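Local atomic coordinates of Abbfa_003403 (PDB entry 4ZXH), a protein that is a four-domain nonribosomal peptide synthetase, whose condensation, adenylation, carrier and thioesterase domains probably assemble and release a peptide product. Residues A[977-982]-A[1036-1041]. Residues are numbered along the deposited sequence; the frame is centred on the assembly and turned at random.
Sequences PIEIEL and TVERLG
Leu982 sets CG beside its backbone N (chi1 -64°), and Val1037 sets CG1 anti to its own N (chi1 172°). Both side chains leave the backbone toward the other helix. Val1037 CG1 meets Leu982 CB at 3.6 Å, and Val1037 CG2 touches the same CB more loosely. Each methyl of Leu982 has its own partner. Leu982 CD1 lies over the backbone of Gly1041, 3.7 Å from Gly1041 CA. Leu982 CD2 meets Leu1040 CD2 at 4.0 Å, and the two leucines cross obliquely. Ile978 turns CG2 onto Gly1041 CA at 3.8 Å, so the glycine backbone packs directly against two apolar side chains. No direct hydrogen bond joins the segments. A water bridges them instead, donating to Glu979 OE2 at 2.7 Å and to Glu1038 O. The same OE2 forms a salt bridge with Arg975. Thr1036 is the N-cap of its helix, its OG1 accepting from Arg1039 N. The axes of the short segments 977-982 and 1037-1041 come within 9.5 Å, with 127° between their N-to-C directions. This is packing within the helical bundle of the peptidyl carrier domain: helix 977-990 meets the start of helix 1037-1046, and helix 1008-1022 covers Leu982 through Leu1018 and Phe1022.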
loop_
_atom_site.group_PDB
_atom_site.type_symbol
_atom_site.label_atom_id
_atom_site.label_comp_id
_atom_site.label_asym_id
_atom_site.label_seq_id
_atom_site.Cartn_x
_atom_site.Cartn_y
_atom_site.Cartn_z
ATOM N N PRO A 977 -13.285 -17.219 -23.492
ATOM C CA PRO A 977 -13.192 -18.494 -22.758
ATOM C C PRO A 977 -12.438 -18.446 -21.402
ATOM O O PRO A 977 -12.792 -19.175 -20.480
ATOM C CB PRO A 977 -12.452 -19.398 -23.753
ATOM C CG PRO A 977 -12.920 -18.912 -25.101
ATOM C CD PRO A 977 -13.045 -17.407 -24.940
ATOM N N ILE A 978 -11.409 -17.621 -21.280
ATOM C CA ILE A 978 -10.680 -17.548 -20.024
ATOM C C ILE A 978 -11.558 -16.957 -18.922
ATOM O O ILE A 978 -11.619 -17.474 -17.808
ATOM C CB ILE A 978 -9.402 -16.706 -20.166
ATOM C CG1 ILE A 978 -8.289 -17.508 -20.862
ATOM C CG2 ILE A 978 -8.951 -16.188 -18.816
ATOM C CD1 ILE A 978 -7.026 -16.706 -21.099
ATOM N N GLU A 979 -12.267 -15.884 -19.223
ATOM C CA GLU A 979 -13.095 -15.297 -18.184
ATOM C C GLU A 979 -14.307 -16.201 -17.881
ATOM O O GLU A 979 -14.761 -16.249 -16.738
ATOM C CB GLU A 979 -13.528 -13.882 -18.576
ATOM C CG GLU A 979 -12.351 -12.927 -18.771
ATOM C CD GLU A 979 -12.776 -11.545 -19.212
ATOM O OE1 GLU A 979 -13.964 -11.356 -19.561
ATOM O OE2 GLU A 979 -11.916 -10.643 -19.214
ATOM N N ILE A 980 -14.808 -16.941 -18.875
ATOM C CA ILE A 980 -15.882 -17.906 -18.614
ATOM C C ILE A 980 -15.441 -18.986 -17.614
ATOM O O ILE A 980 -16.159 -19.273 -16.655
ATOM C CB ILE A 980 -16.386 -18.564 -19.915
ATOM C CG1 ILE A 980 -17.114 -17.511 -20.755
ATOM C CG2 ILE A 980 -17.321 -19.710 -19.605
ATOM C CD1 ILE A 980 -17.613 -18.014 -22.104
ATOM N N GLU A 981 -14.243 -19.541 -17.803
ATOM C CA GLU A 981 -13.726 -20.561 -16.896
ATOM C C GLU A 981 -13.459 -20.026 -15.476
ATOM O O GLU A 981 -13.715 -20.713 -14.490
ATOM C CB GLU A 981 -12.446 -21.176 -17.459
ATOM C CG GLU A 981 -11.834 -22.231 -16.554
ATOM C CD GLU A 981 -12.121 -23.662 -16.995
ATOM O OE1 GLU A 981 -12.117 -23.927 -18.221
ATOM O OE2 GLU A 981 -12.355 -24.519 -16.105
ATOM N N LEU A 982 -12.949 -18.806 -15.358
ATOM C CA LEU A 982 -12.713 -18.238 -14.032
ATOM C C LEU A 982 -14.028 -17.907 -13.324
ATOM O O LEU A 982 -14.151 -18.118 -12.122
ATOM C CB LEU A 982 -11.837 -16.989 -14.119
ATOM C CG LEU A 982 -10.420 -17.232 -14.649
ATOM C CD1 LEU A 982 -9.680 -15.905 -14.936
ATOM C CD2 LEU A 982 -9.645 -18.121 -13.670
ATOM N N THR A 1036 -9.683 -10.311 -8.934
ATOM C CA THR A 1036 -10.912 -10.312 -9.718
ATOM C C THR A 1036 -10.717 -11.182 -10.937
ATOM O O THR A 1036 -9.581 -11.455 -11.319
ATOM C CB THR A 1036 -11.308 -8.926 -10.186
ATOM O OG1 THR A 1036 -10.359 -8.486 -11.170
ATOM C CG2 THR A 1036 -11.386 -7.946 -9.003
ATOM N N VAL A 1037 -11.811 -11.609 -11.565
ATOM C CA VAL A 1037 -11.691 -12.439 -12.763
ATOM C C VAL A 1037 -11.014 -11.654 -13.883
ATOM O O VAL A 1037 -10.171 -12.190 -14.606
ATOM C CB VAL A 1037 -13.044 -12.948 -13.240
ATOM C CG1 VAL A 1037 -12.894 -13.631 -14.580
ATOM C CG2 VAL A 1037 -13.620 -13.907 -12.221
ATOM N N GLU A 1038 -11.347 -10.369 -14.004
ATOM C CA GLU A 1038 -10.728 -9.570 -15.052
ATOM C C GLU A 1038 -9.212 -9.573 -14.916
ATOM O O GLU A 1038 -8.491 -9.884 -15.876
ATOM C CB GLU A 1038 -11.226 -8.130 -15.036
ATOM C CG GLU A 1038 -10.868 -7.378 -16.325
ATOM C CD GLU A 1038 -10.610 -5.903 -16.105
ATOM O OE1 GLU A 1038 -10.053 -5.553 -15.043
ATOM O OE2 GLU A 1038 -10.982 -5.091 -16.979
ATOM N N ARG A 1039 -8.739 -9.221 -13.720
ATOM C CA ARG A 1039 -7.323 -8.996 -13.513
ATOM C C ARG A 1039 -6.537 -10.297 -13.632
ATOM O O ARG A 1039 -5.446 -10.322 -14.204
ATOM C CB ARG A 1039 -7.086 -8.331 -12.156
ATOM C CG ARG A 1039 -7.317 -6.838 -12.231
ATOM C CD ARG A 1039 -7.425 -6.137 -10.877
ATOM N NE ARG A 1039 -6.297 -6.330 -9.957
ATOM C CZ ARG A 1039 -5.027 -6.052 -10.234
ATOM N NH1 ARG A 1039 -4.657 -5.597 -11.431
ATOM N NH2 ARG A 1039 -4.109 -6.255 -9.314
ATOM N N LEU A 1040 -7.097 -11.379 -13.108
ATOM C CA LEU A 1040 -6.419 -12.668 -13.142
ATOM C C LEU A 1040 -6.420 -13.184 -14.565
ATOM O O LEU A 1040 -5.461 -13.793 -15.014
ATOM C CB LEU A 1040 -7.107 -13.654 -12.194
ATOM C CG LEU A 1040 -6.599 -15.091 -12.054
ATOM C CD1 LEU A 1040 -5.179 -15.161 -11.511
ATOM C CD2 LEU A 1040 -7.560 -15.821 -11.138
ATOM N N GLY A 1041 -7.510 -12.908 -15.274
ATOM C CA GLY A 1041 -7.668 -13.307 -16.660
ATOM C C GLY A 1041 -6.639 -12.645 -17.555
ATOM O O GLY A 1041 -6.146 -13.289 -18.473
HETATM O O HOH W 1 -9.340 -10.498 -18.460
#